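Local coordinates for protein molybdopterin molybdotransferase (Pyrococcus horikoshii, PDB 1UZ5) that probably catalyses the insertion of molybdate into adenylyl-molybdopterin, giving Mo-molybdopterin and AMP, a late step of molybdenum cofactor biosynthesis, at residues Glu64-Ala69 with Val75-Ile80; Asp214-Leu219 with Pro317-Ala322. All blocks are in the same frame, centred on the assembly; numbering follows the deposited sequence. Where two conformers were deposited one is given.

Contact 1. Residues Glu64-Ala69 with Val75-Ile80; sequences EDTFMA and VRLKVI
V75 packs against D65, T66, M68 and A69, and L77 against D65 and T66. The arrangement is a connection between two strands of one mixed sheet in the MoeA N-terminal region. After strand 58-61 the chain makes a 3-10 turn, then a type I beta turn from T66 to A69, and soon enters strand 75-83. The first residues of that strand lie against the turns that precede it.

Apolar contacts join the two segments. The V75 side chain straddles the turns with its two methyls. CG1 lies anti to the backbone N (chi1 170°), which directs it to the 3-10 turn, while CG2 is turned to the beta turn. CG2 meets A69 CB at 3.7 Å and also comes close to the T66 backbone, with 4.3 Å to T66 CA. L77 uses both branches more loosely: CD2 touches D65 CB at 4.2 Å, and CD1 faces T66 CG2 at 4.4 Å. L77 also touches V61 of strand 58-61 and I129 of the adjacent strand 126-129.

No hydrogen bond crosses between the segments; the polar groups are held locally or by neighbours. A69 N bonds to T66 O at 3.0 Å and closes the beta turn. T66 OG1 is buried and pairs with A63 O and A133 N. D65 OD2 accepts from G96 N, and the backbone of G96 in turn bonds to K78 on the strand, so D65 is tied to the strand indirectly as well.

One contact is of mixed character: the carbonyl D65 O rests on the methyl V75 CG1 at 3.4 Å.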
loop_
_atom_site.group_PDB
_atom_site.type_symbol
_atom_site.label_atom_id
_atom_site.label_comp_id
_atom_site.label_asym_id
_atom_site.label_seq_id
_atom_site.Cartn_x
_atom_site.Cartn_y
_atom_site.Cartn_z
ATOM N N GLU A 64 -26.169 -6.120 -41.280
ATOM C CA GLU A 64 -26.415 -5.874 -42.697
ATOM C C GLU A 64 -27.728 -6.470 -43.210
ATOM O O GLU A 64 -28.346 -5.917 -44.118
ATOM C CB GLU A 64 -25.255 -6.432 -43.520
ATOM C CG GLU A 64 -25.085 -7.940 -43.370
ATOM C CD GLU A 64 -23.713 -8.423 -43.792
ATOM O OE1 GLU A 64 -23.353 -8.246 -44.974
ATOM O OE2 GLU A 64 -22.994 -8.979 -42.933
ATOM N N ASP A 65 -28.152 -7.598 -42.641
ATOM C CA ASP A 65 -29.392 -8.238 -43.075
ATOM C C ASP A 65 -30.631 -7.439 -42.680
ATOM O O ASP A 65 -31.745 -7.767 -43.092
ATOM C CB ASP A 65 -29.522 -9.646 -42.484
ATOM C CG ASP A 65 -28.493 -10.616 -43.026
ATOM O OD1 ASP A 65 -27.797 -10.279 -44.008
ATOM O OD2 ASP A 65 -28.389 -11.731 -42.467
ATOM N N THR A 66 -30.444 -6.399 -41.876
ATOM C CA THR A 66 -31.571 -5.595 -41.418
ATOM C C THR A 66 -31.599 -4.173 -41.989
ATOM O O THR A 66 -32.461 -3.380 -41.619
ATOM C CB THR A 66 -31.556 -5.446 -39.891
ATOM O OG1 THR A 66 -30.533 -4.512 -39.524
ATOM C CG2 THR A 66 -31.282 -6.794 -39.211
ATOM N N PHE A 67 -30.672 -3.856 -42.885
ATOM C CA PHE A 67 -30.589 -2.508 -43.436
ATOM C C PHE A 67 -31.824 -1.956 -44.148
ATOM O O PHE A 67 -32.078 -0.754 -44.094
ATOM C CB PHE A 67 -29.356 -2.395 -44.344
ATOM C CG PHE A 67 -28.047 -2.361 -43.590
ATOM C CD1 PHE A 67 -28.029 -2.330 -42.195
ATOM C CD2 PHE A 67 -26.834 -2.361 -44.272
ATOM C CE1 PHE A 67 -26.826 -2.304 -41.493
ATOM C CE2 PHE A 67 -25.622 -2.335 -43.577
ATOM C CZ PHE A 67 -25.619 -2.306 -42.188
ATOM N N MET A 68 -32.594 -2.821 -44.799
ATOM C CA MET A 68 -33.794 -2.380 -45.509
ATOM C C MET A 68 -35.044 -2.433 -44.637
ATOM O O MET A 68 -36.152 -2.206 -45.118
ATOM C CB MET A 68 -34.009 -3.237 -46.761
ATOM C CG MET A 68 -32.857 -3.188 -47.752
ATOM S SD MET A 68 -32.457 -1.497 -48.264
ATOM C CE MET A 68 -33.590 -1.281 -49.645
ATOM N N ALA A 69 -34.869 -2.726 -43.354
ATOM C CA ALA A 69 -36.003 -2.814 -42.440
ATOM C C ALA A 69 -36.696 -1.477 -42.209
ATOM O O ALA A 69 -36.048 -0.455 -41.987
ATOM C CB ALA A 69 -35.554 -3.394 -41.104
ATOM N N VAL A 75 -38.104 -6.734 -41.991
ATOM C CA VAL A 75 -37.264 -7.815 -42.492
ATOM C C VAL A 75 -37.596 -9.064 -41.689
ATOM O O VAL A 75 -37.814 -8.996 -40.478
ATOM C CB VAL A 75 -35.758 -7.502 -42.312
ATOM C CG1 VAL A 75 -34.927 -8.750 -42.605
ATOM C CG2 VAL A 75 -35.350 -6.373 -43.236
ATOM N N ARG A 76 -37.629 -10.206 -42.361
ATOM C CA ARG A 76 -37.937 -11.453 -41.690
ATOM C C ARG A 76 -36.678 -12.314 -41.619
ATOM O O ARG A 76 -36.056 -12.600 -42.642
ATOM C CB ARG A 76 -39.031 -12.207 -42.449
ATOM C CG ARG A 76 -39.642 -13.349 -41.665
ATOM C CD ARG A 76 -39.991 -14.525 -42.559
ATOM N NE ARG A 76 -41.004 -14.210 -43.557
ATOM C CZ ARG A 76 -41.408 -15.061 -44.495
ATOM N NH1 ARG A 76 -40.879 -16.276 -44.557
ATOM N NH2 ARG A 76 -42.339 -14.702 -45.368
ATOM N N LEU A 77 -36.303 -12.716 -40.408
ATOM C CA LEU A 77 -35.129 -13.558 -40.213
ATOM C C LEU A 77 -35.543 -14.880 -39.571
ATOM O O LEU A 77 -36.445 -14.918 -38.742
ATOM C CB LEU A 77 -34.103 -12.849 -39.322
ATOM C CG LEU A 77 -33.583 -11.480 -39.776
ATOM C CD1 LEU A 77 -32.558 -10.975 -38.777
ATOM C CD2 LEU A 77 -32.961 -11.583 -41.163
ATOM N N LYS A 78 -34.878 -15.960 -39.965
ATOM C CA LYS A 78 -35.174 -17.275 -39.421
ATOM C C LYS A 78 -34.283 -17.546 -38.202
ATOM O O LYS A 78 -33.063 -17.395 -38.279
ATOM C CB LYS A 78 -34.932 -18.337 -40.497
ATOM C CG LYS A 78 -35.409 -19.733 -40.129
ATOM C CD LYS A 78 -35.155 -20.704 -41.273
ATOM C CE LYS A 78 -35.589 -22.118 -40.914
ATOM N NZ LYS A 78 -35.294 -23.094 -42.005
ATOM N N VAL A 79 -34.895 -17.928 -37.083
ATOM C CA VAL A 79 -34.148 -18.224 -35.853
ATOM C C VAL A 79 -33.657 -19.659 -35.949
ATOM O O VAL A 79 -34.439 -20.599 -35.852
ATOM C CB VAL A 79 -35.043 -18.051 -34.616
ATOM C CG1 VAL A 79 -34.247 -18.323 -33.331
ATOM C CG2 VAL A 79 -35.595 -16.641 -34.597
ATOM N N ILE A 80 -32.354 -19.828 -36.140
ATOM C CA ILE A 80 -31.798 -21.166 -36.314
ATOM C C ILE A 80 -31.128 -21.797 -35.091
ATOM O O ILE A 80 -30.688 -22.948 -35.146
ATOM C CB ILE A 80 -30.772 -21.171 -37.448
ATOM C CG1 ILE A 80 -29.525 -20.402 -37.013
ATOM C CG2 ILE A 80 -31.371 -20.512 -38.697
ATOM C CD1 ILE A 80 -28.332 -20.670 -37.885
#

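Contact 2. Residues Asp214-Leu219 with Pro317-Ala322; sequences DAINEL and PLLLRA
L219 holds its CG in the cleft between its own N and C (chi1 66°), and this lifts both methyls toward L319. L319 has its CG anti to the carbonyl carbon (chi1 -56°), with the chain extended at chi2, which carries CD1 out toward helix 208-219. They carry most of the contact between segments 214-219 and 317-322, on two helices of the alpha/beta domain that is the probable molybdopterin-binding domain. Helices 208-219 and 304-322 lie side by side over one sheet.

The two leucines cross at about a right angle. L219 CD1 sits against L319 CB at 3.8 Å. L219 CD2 meets the far end of the same side chain, at 3.9 Å from L319 CD1. L319 is thus gripped at its base and at its tip by a single fork. The end of the L320 side chain comes near L219 without touching it.

The contact is buried and wholly apolar. The sheet forms its floor: I216 reaches V183 and V185 of strand 182-188, and L319 also reaches V183. L318, on the same helix as L319, touches P296 and F298 of strand 295-300. Polar groups lie on other sides of helix 208-219. D214 makes a salt bridge to R210, and E218 makes one to K400. N217 OD1 accepts from G223 N, near the start of strand 222-229.

Helix 304-322 is kinked at P317, whose N makes no bond to the preceding turn. I216, one turn before L219, adds a looser touch, its CG1 4.4 Å from L319 CD1.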
loop_
_atom_site.group_PDB
_atom_site.type_symbol
_atom_site.label_atom_id
_atom_site.label_comp_id
_atom_site.label_asym_id
_atom_site.label_seq_id
_atom_site.Cartn_x
_atom_site.Cartn_y
_atom_site.Cartn_z
ATOM N N ASP A 214 5.083 -3.495 15.466
ATOM C CA ASP A 214 3.786 -3.445 14.823
ATOM C C ASP A 214 3.650 -2.362 13.771
ATOM O O ASP A 214 2.908 -2.539 12.808
ATOM C CB ASP A 214 2.670 -3.351 15.864
ATOM C CG ASP A 214 2.453 -4.668 16.591
ATOM O OD1 ASP A 214 2.928 -5.709 16.084
ATOM O OD2 ASP A 214 1.804 -4.676 17.655
ATOM N N ALA A 215 4.360 -1.249 13.932
ATOM C CA ALA A 215 4.291 -0.200 12.922
ATOM C C ALA A 215 4.962 -0.779 11.671
ATOM O O ALA A 215 4.497 -0.591 10.545
ATOM C CB ALA A 215 5.026 1.049 13.390
ATOM N N ILE A 216 6.054 -1.501 11.890
ATOM C CA ILE A 216 6.798 -2.131 10.812
ATOM C C ILE A 216 5.907 -3.168 10.121
ATOM O O ILE A 216 5.871 -3.244 8.893
ATOM C CB ILE A 216 8.069 -2.805 11.359
ATOM C CG1 ILE A 216 9.039 -1.721 11.848
ATOM C CG2 ILE A 216 8.711 -3.680 10.289
ATOM C CD1 ILE A 216 10.293 -2.259 12.493
ATOM N N ASN A 217 5.189 -3.961 10.911
ATOM C CA ASN A 217 4.289 -4.959 10.344
ATOM C C ASN A 217 3.232 -4.260 9.493
ATOM O O ASN A 217 2.897 -4.714 8.403
ATOM C CB ASN A 217 3.586 -5.759 11.445
ATOM C CG ASN A 217 4.501 -6.758 12.120
ATOM O OD1 ASN A 217 5.502 -7.186 11.548
ATOM N ND2 ASN A 217 4.148 -7.151 13.340
ATOM N N GLU A 218 2.716 -3.145 9.998
ATOM C CA GLU A 218 1.691 -2.394 9.291
ATOM C C GLU A 218 2.141 -1.819 7.958
ATOM O O GLU A 218 1.372 -1.818 6.999
ATOM C CB GLU A 218 1.147 -1.264 10.170
ATOM C CG GLU A 218 0.151 -1.721 11.238
ATOM C CD GLU A 218 -0.548 -0.556 11.923
ATOM O OE1 GLU A 218 -0.709 0.503 11.282
ATOM O OE2 GLU A 218 -0.949 -0.702 13.094
ATOM N N LEU A 219 3.376 -1.329 7.880
ATOM C CA LEU A 219 3.839 -0.753 6.624
ATOM C C LEU A 219 4.270 -1.798 5.591
ATOM O O LEU A 219 4.534 -1.460 4.442
ATOM C CB LEU A 219 4.963 0.262 6.879
ATOM C CG LEU A 219 6.318 -0.181 7.424
ATOM C CD1 LEU A 219 7.135 -0.852 6.328
ATOM C CD2 LEU A 219 7.056 1.045 7.944
ATOM N N PRO A 317 11.474 5.721 5.368
ATOM C CA PRO A 317 11.882 5.887 3.967
ATOM C C PRO A 317 12.659 4.674 3.439
ATOM O O PRO A 317 12.481 4.258 2.293
ATOM C CB PRO A 317 12.724 7.159 4.009
ATOM C CG PRO A 317 12.033 7.962 5.083
ATOM C CD PRO A 317 11.835 6.914 6.159
ATOM N N LEU A 318 13.514 4.107 4.286
ATOM C CA LEU A 318 14.308 2.942 3.913
ATOM C C LEU A 318 13.406 1.746 3.624
ATOM O O LEU A 318 13.562 1.063 2.611
ATOM C CB LEU A 318 15.278 2.578 5.042
ATOM C CG LEU A 318 16.156 1.341 4.831
ATOM C CD1 LEU A 318 17.047 1.540 3.613
ATOM C CD2 LEU A 318 17.003 1.090 6.071
ATOM N N LEU A 319 12.460 1.498 4.523
ATOM C CA LEU A 319 11.544 0.377 4.375
ATOM C C LEU A 319 10.629 0.535 3.162
ATOM O O LEU A 319 10.387 -0.423 2.431
ATOM C CB LEU A 319 10.715 0.219 5.655
ATOM C CG LEU A 319 11.582 0.054 6.908
ATOM C CD1 LEU A 319 10.710 -0.161 8.140
ATOM C CD2 LEU A 319 12.526 -1.127 6.714
ATOM N N LEU A 320 10.127 1.745 2.948
ATOM C CA LEU A 320 9.249 2.000 1.817
ATOM C C LEU A 320 9.973 1.751 0.497
ATOM O O LEU A 320 9.414 1.153 -0.420
ATOM C CB LEU A 320 8.722 3.437 1.866
ATOM C CG LEU A 320 7.767 3.743 3.026
ATOM C CD1 LEU A 320 7.258 5.173 2.922
ATOM C CD2 LEU A 320 6.600 2.764 2.997
ATOM N N ARG A 321 11.222 2.200 0.406
ATOM C CA ARG A 321 12.005 2.010 -0.808
ATOM C C ARG A 321 12.237 0.533 -1.073
ATOM O O ARG A 321 12.265 0.099 -2.221
ATOM C CB ARG A 321 13.340 2.738 -0.695
ATOM C CG ARG A 321 13.206 4.247 -0.752
ATOM C CD ARG A 321 14.461 4.913 -0.236
ATOM N NE ARG A 321 14.257 6.358 -0.148
ATOM C CZ ARG A 321 14.880 7.158 0.712
ATOM N NH1 ARG A 321 14.620 8.457 0.706
ATOM N NH2 ARG A 321 15.753 6.662 1.580
ATOM N N ALA A 322 12.400 -0.242 -0.009
ATOM C CA ALA A 322 12.607 -1.675 -0.150
ATOM C C ALA A 322 11.339 -2.336 -0.698
ATOM O O ALA A 322 11.392 -3.429 -1.262
ATOM C CB ALA A 322 12.953 -2.278 1.187
#

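How the contacts relate
Contacts 1 and 2 belong to different parts of an elongated chain and do not touch. Their centres are 64 Å apart, and their nearest atoms about 54 Å. The centre of contact 1 lies about 54 Å from the centre of the chain, in the distal N-terminal region. That of contact 2 lies about 10 Å from it, in the probable molybdopterin-binding domain. Contact 1 is local, with five residues between its segments. Contact 2 joins segments with 97 residues between them. Neither contact includes a bound ligand or metal. MoeA relatives form dimers, and their active site lies between domains of two subunits; the same is likely here.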